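Particle-associated glycoside hydrolase (Acinetobacter phage Fri1, PDB 6C72) serves as the tailspike of the phage, a glycosidase that probably depolymerises the capsular polysaccharide of Acinetobacter baumannii during virus entry. Local coordinates at residues Lys500-Val505 against Arg563-Ala568; Thr541-Asn546 against Tyr558-Arg563. One frame throughout, in Å; residues are numbered along the deposited sequence.

Contact 1. Residues Lys500-Val505 against Arg563-Ala568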
loop_
_atom_site.group_PDB
_atom_site.type_symbol
_atom_site.label_atom_id
_atom_site.label_comp_id
_atom_site.label_asym_id
_atom_site.label_seq_id
_atom_site.Cartn_x
_atom_site.Cartn_y
_atom_site.Cartn_z
ATOM N N LYS A 500 17.784 -34.993 49.123
ATOM C CA LYS A 500 17.936 -33.659 48.563
ATOM C C LYS A 500 16.580 -32.963 48.573
ATOM O O LYS A 500 15.600 -33.508 48.060
ATOM C CB LYS A 500 18.505 -33.746 47.144
ATOM C CG LYS A 500 18.231 -32.541 46.282
ATOM C CD LYS A 500 19.113 -32.533 45.023
ATOM C CE LYS A 500 18.883 -33.775 44.159
ATOM N NZ LYS A 500 19.290 -33.535 42.742
ATOM N N GLU A 501 16.521 -31.780 49.179
ATOM C CA GLU A 501 15.316 -30.964 49.118
ATOM C C GLU A 501 15.032 -30.567 47.674
ATOM O O GLU A 501 15.903 -30.024 46.996
ATOM C CB GLU A 501 15.484 -29.710 49.983
ATOM C CG GLU A 501 15.506 -29.947 51.489
ATOM C CD GLU A 501 15.735 -28.662 52.291
ATOM O OE1 GLU A 501 16.322 -27.711 51.732
ATOM O OE2 GLU A 501 15.325 -28.591 53.479
ATOM N N VAL A 502 13.813 -30.836 47.195
ATOM C CA VAL A 502 13.490 -30.549 45.798
ATOM C C VAL A 502 12.408 -29.473 45.687
ATOM O O VAL A 502 12.439 -28.666 44.754
ATOM C CB VAL A 502 13.068 -31.817 45.022
ATOM C CG1 VAL A 502 14.204 -32.836 44.952
ATOM C CG2 VAL A 502 11.807 -32.442 45.628
ATOM N N LEU A 503 11.450 -29.427 46.622
ATOM C CA LEU A 503 10.365 -28.456 46.482
ATOM C C LEU A 503 9.703 -28.180 47.823
ATOM O O LEU A 503 9.857 -28.933 48.785
ATOM C CB LEU A 503 9.302 -28.926 45.483
ATOM C CG LEU A 503 8.545 -30.226 45.794
ATOM C CD1 LEU A 503 7.323 -29.995 46.665
ATOM C CD2 LEU A 503 8.138 -30.918 44.497
ATOM N N THR A 504 8.945 -27.083 47.857
ATOM C CA THR A 504 8.121 -26.695 48.996
ATOM C C THR A 504 6.733 -26.352 48.477
ATOM O O THR A 504 6.589 -25.463 47.631
ATOM C CB THR A 504 8.731 -25.496 49.727
ATOM O OG1 THR A 504 10.005 -25.868 50.265
ATOM C CG2 THR A 504 7.846 -25.035 50.859
ATOM N N VAL A 505 5.717 -27.052 48.973
ATOM C CA VAL A 505 4.342 -26.834 48.528
ATOM C C VAL A 505 3.796 -25.594 49.230
ATOM O O VAL A 505 4.172 -25.313 50.378
ATOM C CB VAL A 505 3.458 -28.069 48.789
ATOM C CG1 VAL A 505 3.951 -29.262 47.987
ATOM C CG2 VAL A 505 3.440 -28.400 50.267
ATOM N N ARG A 563 6.417 -28.595 54.886
ATOM C CA ARG A 563 5.937 -28.545 53.513
ATOM C C ARG A 563 7.052 -28.720 52.487
ATOM O O ARG A 563 6.809 -28.551 51.286
ATOM C CB ARG A 563 5.194 -27.230 53.279
ATOM C CG ARG A 563 3.760 -27.277 53.766
ATOM C CD ARG A 563 3.248 -25.907 54.189
ATOM N NE ARG A 563 3.672 -24.881 53.253
ATOM C CZ ARG A 563 4.392 -23.812 53.570
ATOM N NH1 ARG A 563 4.766 -23.590 54.827
ATOM N NH2 ARG A 563 4.728 -22.965 52.611
ATOM N N THR A 564 8.263 -29.039 52.929
ATOM C CA THR A 564 9.401 -29.239 52.041
ATOM C C THR A 564 9.637 -30.724 51.805
ATOM O O THR A 564 9.871 -31.476 52.755
ATOM C CB THR A 564 10.642 -28.577 52.630
ATOM O OG1 THR A 564 10.417 -27.167 52.683
ATOM C CG2 THR A 564 11.882 -28.868 51.797
ATOM N N LEU A 565 9.641 -31.126 50.535
ATOM C CA LEU A 565 9.837 -32.516 50.148
ATOM C C LEU A 565 11.297 -32.763 49.794
ATOM O O LEU A 565 11.901 -31.973 49.066
ATOM C CB LEU A 565 8.951 -32.876 48.958
ATOM C CG LEU A 565 9.245 -34.223 48.303
ATOM C CD1 LEU A 565 9.009 -35.366 49.275
ATOM C CD2 LEU A 565 8.387 -34.385 47.053
ATOM N N SER A 566 11.856 -33.862 50.302
ATOM C CA SER A 566 13.198 -34.308 49.952
ATOM C C SER A 566 13.130 -35.697 49.339
ATOM O O SER A 566 12.349 -36.546 49.784
ATOM C CB SER A 566 14.113 -34.327 51.173
ATOM O OG SER A 566 14.289 -33.017 51.679
ATOM N N LEU A 567 13.956 -35.930 48.329
ATOM C CA LEU A 567 13.968 -37.193 47.606
ATOM C C LEU A 567 15.381 -37.743 47.567
ATOM O O LEU A 567 16.359 -37.005 47.703
ATOM C CB LEU A 567 13.447 -37.039 46.177
ATOM C CG LEU A 567 12.028 -36.509 46.012
ATOM C CD1 LEU A 567 11.669 -36.437 44.520
ATOM C CD2 LEU A 567 11.023 -37.364 46.782
ATOM N N ALA A 568 15.481 -39.058 47.399
ATOM C CA ALA A 568 16.780 -39.701 47.260
ATOM C C ALA A 568 16.607 -40.983 46.459
ATOM O O ALA A 568 15.526 -41.582 46.448
ATOM C CB ALA A 568 17.419 -40.009 48.619
#
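T504 and T564 face each other as a non-hydrogen-bonded antiparallel pair, and their hydroxyls close the gap with a hydrogen bond of 2.8 Å between T504 OG1 and T564 OG1, in which either may donate. Both side chains turn OG1 anti to their own carbonyl carbon (chi1 near -64°), which brings the two hydroxyls together and puts each CG2 anti to its backbone N. Threonine suits the place because its β-branch gives one polar and one apolar arm: the hydroxyl meets its twin while T564 CG2 lies 3.8 Å from E501 CG. On the same face S566 OG comes within 3.3 Å of E501 CG, and a small serine fits a pair whose backbones run so close.

The pairing is interrupted by a classic beta bulge, since V502 and L503 both lie opposite L565. V502 N donates to L565 O at 2.9 Å in a nearly straight bond (175°), and L565 N returns a bond to L503 O. Both residues opposite L565 make apolar contact: V502 CG2 touches L565 CG and L567 CG, each at 4.1 Å, its side chain crossing L567 at about a right angle, while L503 CD1 meets L565 CB at 4.0 Å.

Beside the threonine pair, at the hairpin end, R563 bends at chi3 (42°), bringing NE to 2.9 Å from V505 O; NH2 adds a weak bond to that oxygen. T504 CG2 lies over one guanidinium face, and V505 CG2 packs on R563 CB, so the long arginine offers carbon as well as N-H.

Strand 594-595 continues the sheet beyond 500-504, as 556-561 does beyond 564-569. L503 and L567 pack on V581 and V579 of strand 576-585, and L565 on L532 of strand 528-536, so that two antiparallel sheets meet as a β-sandwich.

Contact 2. Residues Thr541-Asn546 against Tyr558-Arg563. With ZN (zinc ion), chain J.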
loop_
_atom_site.group_PDB
_atom_site.type_symbol
_atom_site.label_atom_id
_atom_site.label_comp_id
_atom_site.label_asym_id
_atom_site.label_seq_id
_atom_site.Cartn_x
_atom_site.Cartn_y
_atom_site.Cartn_z
ATOM N N THR A 541 -0.317 -28.679 57.925
ATOM C CA THR A 541 -0.122 -29.543 56.769
ATOM C C THR A 541 -0.268 -31.016 57.141
ATOM O O THR A 541 0.277 -31.454 58.159
ATOM C CB THR A 541 1.265 -29.290 56.176
ATOM O OG1 THR A 541 1.297 -27.979 55.604
ATOM C CG2 THR A 541 1.609 -30.320 55.134
ATOM N N ILE A 542 -1.010 -31.769 56.321
ATOM C CA ILE A 542 -1.108 -33.224 56.416
ATOM C C ILE A 542 -0.624 -33.816 55.098
ATOM O O ILE A 542 -0.881 -33.254 54.027
ATOM C CB ILE A 542 -2.547 -33.692 56.718
ATOM C CG1 ILE A 542 -3.074 -33.016 57.981
ATOM C CG2 ILE A 542 -2.594 -35.204 56.907
ATOM C CD1 ILE A 542 -4.431 -33.543 58.435
ATOM N N THR A 543 0.100 -34.932 55.174
ATOM C CA THR A 543 0.599 -35.628 53.993
ATOM C C THR A 543 0.098 -37.068 53.972
ATOM O O THR A 543 -0.351 -37.616 54.986
ATOM C CB THR A 543 2.139 -35.656 53.916
ATOM O OG1 THR A 543 2.671 -36.484 54.967
ATOM C CG2 THR A 543 2.722 -34.260 54.012
ATOM N N ALA A 544 0.173 -37.669 52.786
ATOM C CA ALA A 544 -0.129 -39.080 52.588
ATOM C C ALA A 544 0.629 -39.535 51.353
ATOM O O ALA A 544 1.035 -38.719 50.522
ATOM C CB ALA A 544 -1.637 -39.342 52.430
ATOM N N HIS A 545 0.782 -40.846 51.215
ATOM C CA HIS A 545 1.568 -41.399 50.129
ATOM C C HIS A 545 0.826 -42.589 49.546
ATOM O O HIS A 545 -0.019 -43.200 50.199
ATOM C CB HIS A 545 2.967 -41.828 50.608
ATOM C CG HIS A 545 2.939 -42.950 51.595
ATOM N ND1 HIS A 545 2.966 -42.746 52.960
ATOM C CD2 HIS A 545 2.856 -44.290 51.414
ATOM C CE1 HIS A 545 2.910 -43.915 53.576
ATOM N NE2 HIS A 545 2.840 -44.868 52.661
ATOM N N ASN A 546 1.159 -42.908 48.299
ATOM C CA ASN A 546 0.603 -44.064 47.595
ATOM C C ASN A 546 1.691 -44.556 46.645
ATOM O O ASN A 546 1.890 -43.973 45.574
ATOM C CB ASN A 546 -0.667 -43.698 46.842
ATOM C CG ASN A 546 -1.215 -44.861 46.002
ATOM O OD1 ASN A 546 -1.143 -46.023 46.397
ATOM N ND2 ASN A 546 -1.741 -44.540 44.815
ATOM N N TYR A 558 11.466 -40.776 49.855
ATOM C CA TYR A 558 10.914 -39.443 50.019
ATOM C C TYR A 558 10.769 -39.139 51.498
ATOM O O TYR A 558 10.600 -40.040 52.316
ATOM C CB TYR A 558 9.562 -39.305 49.306
ATOM C CG TYR A 558 8.612 -40.422 49.631
ATOM C CD1 TYR A 558 7.765 -40.339 50.726
ATOM C CD2 TYR A 558 8.566 -41.569 48.847
ATOM C CE1 TYR A 558 6.901 -41.352 51.031
ATOM C CE2 TYR A 558 7.697 -42.590 49.148
ATOM C CZ TYR A 558 6.879 -42.473 50.246
ATOM O OH TYR A 558 6.019 -43.483 50.562
ATOM N N SER A 559 10.839 -37.855 51.830
ATOM C CA SER A 559 10.749 -37.409 53.210
ATOM C C SER A 559 10.221 -35.986 53.230
ATOM O O SER A 559 10.638 -35.150 52.426
ATOM C CB SER A 559 12.102 -37.472 53.914
ATOM O OG SER A 559 12.057 -36.803 55.161
ATOM N N TRP A 560 9.294 -35.733 54.142
ATOM C CA TRP A 560 8.696 -34.424 54.343
ATOM C C TRP A 560 9.267 -33.806 55.610
ATOM O O TRP A 560 9.414 -34.480 56.640
ATOM C CB TRP A 560 7.166 -34.512 54.461
ATOM C CG TRP A 560 6.464 -34.798 53.169
ATOM C CD1 TRP A 560 5.988 -36.007 52.739
ATOM C CD2 TRP A 560 6.151 -33.853 52.140
ATOM N NE1 TRP A 560 5.412 -35.872 51.498
ATOM C CE2 TRP A 560 5.496 -34.561 51.109
ATOM C CE3 TRP A 560 6.361 -32.475 51.987
ATOM C CZ2 TRP A 560 5.056 -33.941 49.942
ATOM C CZ3 TRP A 560 5.917 -31.859 50.820
ATOM C CH2 TRP A 560 5.281 -32.592 49.813
ATOM N N SER A 561 9.595 -32.522 55.523
ATOM C CA SER A 561 9.915 -31.699 56.684
ATOM C C SER A 561 8.990 -30.493 56.582
ATOM O O SER A 561 9.277 -29.548 55.842
ATOM C CB SER A 561 11.378 -31.296 56.689
ATOM O OG SER A 561 11.642 -30.402 57.752
ATOM N N GLY A 562 7.878 -30.537 57.301
ATOM C CA GLY A 562 6.842 -29.548 57.073
ATOM C C GLY A 562 6.326 -29.680 55.648
ATOM O O GLY A 562 5.901 -30.753 55.207
ATOM N N ARG A 563 6.417 -28.595 54.886
ATOM C CA ARG A 563 5.937 -28.545 53.513
ATOM C C ARG A 563 7.052 -28.720 52.487
ATOM O O ARG A 563 6.809 -28.551 51.286
ATOM C CB ARG A 563 5.194 -27.230 53.279
ATOM C CG ARG A 563 3.760 -27.277 53.766
ATOM C CD ARG A 563 3.248 -25.907 54.189
ATOM N NE ARG A 563 3.672 -24.881 53.253
ATOM C CZ ARG A 563 4.392 -23.812 53.570
ATOM N NH1 ARG A 563 4.766 -23.590 54.827
ATOM N NH2 ARG A 563 4.728 -22.965 52.611
HETATM ZN ZN ZN J . 2.913 -47.106 52.492
HETATM O O HOH W 1 3.903 -38.382 51.659
#
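From T541 and R563, whose CA atoms are 7.0 Å apart, to H545 and Y558, whose CA atoms are 9.5 Å apart, the two backbones run in opposite directions and diverge, with no hydrogen bond between them, so side chains make the contact.

At its middle T543 and W560 slide past each other in opposite directions. T543 CG2 sits over one face of the indole, 3.8 Å from the centroid of the five-membered ring and only 4° off its normal, a well-centred CH-pi contact. A threonine methyl is small enough to settle on that ring, and a tryptophan gives it a broad surface. Beside them a water joins the two segments weakly, taking a bond from W560 NE1 at 2.9 Å and donating to A544 O at 3.1 Å.

H545 and Y558 cross at about a right angle. The chi1 of H545 (65°) sets CG between its backbone N and carbonyl carbon, and Y558 OH comes over one face of the imidazole, 3.3 Å from H545 CG. The rings are inclined at 44°, an oblique pair. The hydrogen bond of Y558 OH is to E547 OE2, outside the two segments.

T541 OG1 rests against the aliphatic part of R563, 3.2 Å from both R563 CG and R563 CD, while it is hydrogen-bonded to S536. G562, with positive phi, lets the chain turn just before that arginine.

The zinc ion is bound by H545 NE2 at 2.2 Å. Coordination would draw electron density out of the imidazole, and the tyrosine oxygen over its face, paired with an acidic side chain, would plausibly suit the resulting partial positive charge. The contact thus combines a methyl-on-indole centre, bordered by a weakly held water, with a polar, metal-binding end at the surface.

How the contacts relate
The two contacts lie about 9 Å apart, centre to centre, in the C-terminal β-sandwich, which follows the long run of parallel strands expected of a tailspike β-helix. Contact 1 is within the four-stranded sheet, whereas contact 2 joins the outer strand of that sheet, 556-561, to the outer strand of the six-stranded one, 541-550. In the chain the order is 500-505, 541-546, 558-563 and 563-568, so contact 2 is nested inside the loop closed by contact 1. R563 is shared, at the turn of the hairpin formed by 556-561 and 564-569. Near contact 2, I542 and A544 pack on D551 and I549 of a neighbouring subunit, so strand 541-550 also takes part in packing between subunits.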